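Local coordinates for putative uncharacterized protein TTHA0988 (Thermus thermophilus, PDB 3OEP) that is of uncertain function, being a fused homologue of KipI and KipA with cyclophilin-like domains that was wrongly annotated as an allophanate hydrolase, at residues V103-Y115 / F123-L135. Numbering follows the deposited sequence.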
loop_
_atom_site.group_PDB
_atom_site.type_symbol
_atom_site.label_atom_id
_atom_site.label_comp_id
_atom_site.label_asym_id
_atom_site.label_seq_id
_atom_site.Cartn_x
_atom_site.Cartn_y
_atom_site.Cartn_z
ATOM N N VAL A 103 14.717 -13.838 29.843
ATOM C CA VAL A 103 14.229 -13.314 28.564
ATOM C C VAL A 103 13.473 -11.996 28.751
ATOM O O VAL A 103 13.728 -11.014 28.049
ATOM C CB VAL A 103 13.315 -14.316 27.829
ATOM C CG1 VAL A 103 12.633 -13.637 26.632
ATOM C CG2 VAL A 103 14.118 -15.520 27.379
ATOM N N LYS A 104 12.538 -11.980 29.693
ATOM C CA LYS A 104 11.772 -10.767 29.976
ATOM C C LYS A 104 12.673 -9.603 30.365
ATOM O O LYS A 104 12.497 -8.480 29.886
ATOM C CB LYS A 104 10.781 -11.006 31.106
ATOM C CG LYS A 104 9.686 -12.004 30.819
ATOM C CD LYS A 104 8.757 -12.024 32.033
ATOM C CE LYS A 104 7.959 -13.284 32.172
ATOM N NZ LYS A 104 7.209 -13.195 33.454
ATOM N N ALA A 105 13.634 -9.862 31.237
ATOM C CA ALA A 105 14.540 -8.814 31.699
ATOM C C ALA A 105 15.407 -8.270 30.565
ATOM O O ALA A 105 15.570 -7.048 30.430
ATOM C CB ALA A 105 15.405 -9.322 32.848
ATOM N N LEU A 106 15.948 -9.167 29.741
ATOM C CA LEU A 106 16.741 -8.759 28.578
ATOM C C LEU A 106 15.921 -7.911 27.616
ATOM O O LEU A 106 16.407 -6.905 27.101
ATOM C CB LEU A 106 17.318 -9.978 27.841
ATOM C CG LEU A 106 18.536 -10.637 28.494
ATOM C CD1 LEU A 106 18.781 -12.030 27.917
ATOM C CD2 LEU A 106 19.789 -9.776 28.347
ATOM N N HIS A 107 14.675 -8.304 27.378
ATOM C CA HIS A 107 13.828 -7.543 26.466
ATOM C C HIS A 107 13.580 -6.111 26.949
ATOM O O HIS A 107 13.548 -5.185 26.144
ATOM C CB HIS A 107 12.494 -8.236 26.195
ATOM C CG HIS A 107 11.728 -7.597 25.082
ATOM N ND1 HIS A 107 10.605 -6.823 25.287
ATOM C CD2 HIS A 107 11.979 -7.550 23.751
ATOM C CE1 HIS A 107 10.174 -6.363 24.123
ATOM N NE2 HIS A 107 10.995 -6.784 23.178
ATOM N N GLN A 108 13.420 -5.935 28.259
ATOM C CA GLN A 108 13.154 -4.617 28.837
ATOM C C GLN A 108 14.401 -3.758 29.022
ATOM O O GLN A 108 14.283 -2.568 29.273
ATOM C CB GLN A 108 12.493 -4.761 30.201
ATOM C CG GLN A 108 11.116 -5.373 30.161
ATOM C CD GLN A 108 10.630 -5.750 31.530
ATOM O OE1 GLN A 108 10.156 -4.902 32.291
ATOM N NE2 GLN A 108 10.737 -7.033 31.862
ATOM N N LYS A 109 15.585 -4.355 28.926
ATOM C CA LYS A 109 16.822 -3.638 29.269
ATOM C C LYS A 109 17.163 -2.424 28.379
ATOM O O LYS A 109 17.451 -1.350 28.905
ATOM C CB LYS A 109 18.009 -4.607 29.347
ATOM C CG LYS A 109 19.266 -4.002 29.944
ATOM C CD LYS A 109 20.312 -5.077 30.218
ATOM C CE LYS A 109 21.580 -4.493 30.838
ATOM N NZ LYS A 109 22.438 -3.810 29.826
ATOM N N PRO A 110 17.139 -2.576 27.041
ATOM C CA PRO A 110 17.593 -1.455 26.219
ATOM C C PRO A 110 16.671 -0.243 26.186
ATOM O O PRO A 110 15.467 -0.359 26.413
ATOM C CB PRO A 110 17.666 -2.053 24.799
ATOM C CG PRO A 110 17.655 -3.510 24.977
ATOM C CD PRO A 110 16.846 -3.761 26.217
ATOM N N LEU A 111 17.253 0.913 25.895
ATOM C CA LEU A 111 16.481 2.040 25.401
ATOM C C LEU A 111 16.510 1.901 23.886
ATOM O O LEU A 111 17.523 2.192 23.246
ATOM C CB LEU A 111 17.086 3.370 25.846
ATOM C CG LEU A 111 16.309 4.603 25.375
ATOM C CD1 LEU A 111 14.876 4.579 25.899
ATOM C CD2 LEU A 111 17.028 5.871 25.816
ATOM N N TYR A 112 15.413 1.412 23.322
ATOM C CA TYR A 112 15.345 1.141 21.890
ATOM C C TYR A 112 15.130 2.415 21.096
ATOM O O TYR A 112 14.673 3.420 21.629
ATOM C CB TYR A 112 14.195 0.202 21.576
ATOM C CG TYR A 112 14.325 -1.189 22.151
ATOM C CD1 TYR A 112 13.757 -1.510 23.374
ATOM C CD2 TYR A 112 15.010 -2.185 21.466
ATOM C CE1 TYR A 112 13.867 -2.791 23.900
ATOM C CE2 TYR A 112 15.116 -3.466 21.977
ATOM C CZ TYR A 112 14.540 -3.765 23.195
ATOM O OH TYR A 112 14.637 -5.040 23.712
ATOM N N ARG A 113 15.459 2.345 19.814
ATOM C CA ARG A 113 15.184 3.402 18.863
ATOM C C ARG A 113 14.334 2.834 17.732
ATOM O O ARG A 113 14.576 1.712 17.276
ATOM C CB ARG A 113 16.504 3.931 18.304
ATOM C CG ARG A 113 16.373 5.006 17.257
ATOM C CD ARG A 113 17.745 5.374 16.703
ATOM N NE ARG A 113 17.613 6.328 15.612
ATOM C CZ ARG A 113 17.594 7.652 15.750
ATOM N NH1 ARG A 113 17.725 8.224 16.946
ATOM N NH2 ARG A 113 17.451 8.414 14.671
ATOM N N VAL A 114 13.348 3.603 17.284
ATOM C CA VAL A 114 12.563 3.253 16.106
ATOM C C VAL A 114 13.382 3.578 14.857
ATOM O O VAL A 114 13.526 4.747 14.495
ATOM C CB VAL A 114 11.222 4.023 16.043
ATOM C CG1 VAL A 114 10.450 3.643 14.781
ATOM C CG2 VAL A 114 10.388 3.751 17.300
ATOM N N TYR A 115 13.921 2.546 14.213
ATOM C CA TYR A 115 14.731 2.711 13.003
ATOM C C TYR A 115 13.902 2.761 11.717
ATOM O O TYR A 115 14.355 3.287 10.704
ATOM C CB TYR A 115 15.754 1.582 12.894
ATOM C CG TYR A 115 16.977 1.822 13.737
ATOM C CD1 TYR A 115 16.999 1.466 15.077
ATOM C CD2 TYR A 115 18.099 2.434 13.197
ATOM C CE1 TYR A 115 18.122 1.692 15.855
ATOM C CE2 TYR A 115 19.235 2.664 13.973
ATOM C CZ TYR A 115 19.231 2.290 15.301
ATOM O OH TYR A 115 20.344 2.517 16.083
ATOM N N PHE A 123 3.659 0.029 12.383
ATOM C CA PHE A 123 4.536 -1.060 12.871
ATOM C C PHE A 123 5.964 -0.548 13.060
ATOM O O PHE A 123 6.618 -0.204 12.077
ATOM C CB PHE A 123 4.542 -2.188 11.828
ATOM C CG PHE A 123 5.076 -3.520 12.322
ATOM C CD1 PHE A 123 6.269 -3.621 13.022
ATOM C CD2 PHE A 123 4.397 -4.690 12.014
ATOM C CE1 PHE A 123 6.747 -4.860 13.448
ATOM C CE2 PHE A 123 4.873 -5.926 12.432
ATOM C CZ PHE A 123 6.045 -6.009 13.157
ATOM N N PRO A 124 6.464 -0.520 14.309
ATOM C CA PRO A 124 7.825 -0.043 14.538
ATOM C C PRO A 124 8.849 -1.156 14.451
ATOM O O PRO A 124 8.629 -2.242 14.987
ATOM C CB PRO A 124 7.765 0.476 15.968
ATOM C CG PRO A 124 6.790 -0.451 16.641
ATOM C CD PRO A 124 5.780 -0.829 15.578
ATOM N N PHE A 125 9.955 -0.886 13.766
ATOM C CA PHE A 125 11.121 -1.751 13.827
ATOM C C PHE A 125 12.095 -1.079 14.780
ATOM O O PHE A 125 12.583 0.016 14.506
ATOM C CB PHE A 125 11.755 -1.944 12.449
ATOM C CG PHE A 125 11.002 -2.905 11.539
ATOM C CD1 PHE A 125 9.986 -3.735 12.018
ATOM C CD2 PHE A 125 11.350 -3.006 10.207
ATOM C CE1 PHE A 125 9.318 -4.609 11.166
ATOM C CE2 PHE A 125 10.688 -3.876 9.360
ATOM C CZ PHE A 125 9.678 -4.675 9.835
ATOM N N LEU A 126 12.336 -1.738 15.911
ATOM C CA LEU A 126 13.142 -1.208 17.002
ATOM C C LEU A 126 14.454 -1.974 17.147
ATOM O O LEU A 126 14.493 -3.180 16.940
ATOM C CB LEU A 126 12.358 -1.343 18.302
ATOM C CG LEU A 126 11.010 -0.629 18.364
ATOM C CD1 LEU A 126 10.040 -1.382 19.273
ATOM C CD2 LEU A 126 11.210 0.778 18.846
ATOM N N ALA A 127 15.517 -1.266 17.517
ATOM C CA ALA A 127 16.813 -1.896 17.794
ATOM C C ALA A 127 17.484 -1.086 18.901
ATOM O O ALA A 127 17.123 0.078 19.082
ATOM C CB ALA A 127 17.682 -1.923 16.522
ATOM N N GLU A 128 18.442 -1.642 19.655
ATOM C CA GLU A 128 19.004 -2.990 19.496
ATOM C C GLU A 128 18.583 -3.954 20.601
ATOM O O GLU A 128 18.714 -3.654 21.795
ATOM C CB GLU A 128 20.538 -2.925 19.547
ATOM C CG GLU A 128 21.190 -2.107 18.448
ATOM C CD GLU A 128 22.703 -1.966 18.611
ATOM O OE1 GLU A 128 23.273 -2.413 19.639
ATOM O OE2 GLU A 128 23.327 -1.384 17.704
ATOM N N VAL A 129 18.144 -5.140 20.197
ATOM C CA VAL A 129 17.948 -6.259 21.119
ATOM C C VAL A 129 19.302 -6.671 21.710
ATOM O O VAL A 129 20.315 -6.740 20.999
ATOM C CB VAL A 129 17.283 -7.463 20.384
ATOM C CG1 VAL A 129 17.266 -8.720 21.249
ATOM C CG2 VAL A 129 15.871 -7.107 19.952
ATOM N N GLU A 130 19.321 -6.919 23.020
ATOM C CA GLU A 130 20.533 -7.378 23.705
ATOM C C GLU A 130 21.098 -8.614 23.010
ATOM O O GLU A 130 20.344 -9.481 22.598
ATOM C CB GLU A 130 20.232 -7.729 25.165
ATOM C CG GLU A 130 19.919 -6.535 26.057
ATOM C CD GLU A 130 21.123 -5.640 26.294
ATOM O OE1 GLU A 130 22.152 -6.140 26.791
ATOM O OE2 GLU A 130 21.033 -4.432 25.995
ATOM N N PRO A 131 22.436 -8.703 22.884
ATOM C CA PRO A 131 23.043 -9.865 22.231
ATOM C C PRO A 131 22.502 -11.228 22.683
ATOM O O PRO A 131 22.231 -12.086 21.841
ATOM C CB PRO A 131 24.521 -9.724 22.598
ATOM C CG PRO A 131 24.722 -8.245 22.680
ATOM C CD PRO A 131 23.455 -7.709 23.280
ATOM N N ALA A 132 22.319 -11.407 23.989
ATOM C CA ALA A 132 21.848 -12.681 24.541
ATOM C C ALA A 132 20.433 -13.061 24.109
ATOM O O ALA A 132 20.064 -14.226 24.205
ATOM C CB ALA A 132 21.937 -12.664 26.074
ATOM N N LEU A 133 19.651 -12.087 23.636
ATOM C CA LEU A 133 18.263 -12.323 23.226
ATOM C C LEU A 133 18.097 -12.403 21.702
ATOM O O LEU A 133 16.986 -12.544 21.200
ATOM C CB LEU A 133 17.358 -11.238 23.823
ATOM C CG LEU A 133 15.845 -11.339 23.614
ATOM C CD1 LEU A 133 15.301 -12.722 23.982
ATOM C CD2 LEU A 133 15.126 -10.243 24.411
ATOM N N ARG A 134 19.204 -12.359 20.964
ATOM C CA ARG A 134 19.125 -12.386 19.501
ATOM C C ARG A 134 18.954 -13.801 18.962
ATOM O O ARG A 134 19.796 -14.669 19.188
ATOM C CB ARG A 134 20.365 -11.732 18.889
ATOM C CG ARG A 134 20.469 -10.274 19.253
ATOM C CD ARG A 134 21.655 -9.592 18.614
ATOM N NE ARG A 134 21.853 -8.272 19.201
ATOM C CZ ARG A 134 22.893 -7.482 18.970
ATOM N NH1 ARG A 134 23.861 -7.860 18.133
ATOM N NH2 ARG A 134 22.965 -6.302 19.579
ATOM N N LEU A 135 17.861 -14.031 18.243
ATOM C CA LEU A 135 17.680 -15.309 17.571
ATOM C C LEU A 135 16.895 -15.138 16.279
ATOM O O LEU A 135 16.109 -14.195 16.148
ATOM C CB LEU A 135 17.028 -16.340 18.496
ATOM C CG LEU A 135 15.514 -16.440 18.556
ATOM C CD1 LEU A 135 15.075 -17.646 19.402
ATOM C CD2 LEU A 135 14.947 -15.140 19.108
HETATM O O HOH W 1 16.724 -6.829 24.322
HETATM O O HOH W 2 19.356 0.200 21.629
HETATM O O HOH W 3 19.726 1.858 19.097
HETATM O O HOH W 4 22.508 0.911 16.661
#
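Arg113 and Ala127 face each other as an antiparallel hydrogen-bonded pair: Arg113 N gives a nearly straight bond to Ala127 O (2.9 Å, 168°), and Ala127 N returns one to Arg113 O in its carbonyl plane. Two residues on, Tyr115 N reaches Phe125 O in a more bent bond (145°). Beyond the strands, a water bridges the two segments, donating to Leu106 O and Tyr112 OH and accepting from Glu130 N. Tyr112 OH itself donates to His107 O (2.7 Å), so the phenol ties the strand back to the last turn of the preceding helix, while Pro110 CB sits over the centre of one ring face. The rigid, puckered ring of Pro110 also lays CG against Glu128 O, just after the cis Ala127-Glu128 peptide. Glu130, bent at chi2 (-69°), turns its carboxylate back toward Lys109, whose NZ makes a long salt bridge to Glu130 OE1. Small Ala127 leaves room for the Tyr115 ring, with Tyr115 CE1 3.7 Å from Ala127 CB. On the other sheet face, branched Val114 and Leu126 form a non-hydrogen-bonded pair, Val114 CG2 pressing on Leu126 CD2 at 3.5 Å, tighter than usual van der Waals contact. Leu133 spreads its two methyls against the helix: CD1 meets Val103 CG1 at 3.9 Å, and CD2 lies at the edge of the His107 ring. Leu106 CD1 meets Ala132 CB (3.7 Å). Helix 89-96 packs on Val103 and Leu133, strand 194-199 pairs with Tyr112 through Val195, and strand 156-159 touches Leu126 and Val129, so the hairpin is part of the sheet of a cyclophilin-like domain, with the preceding helix packed beside it.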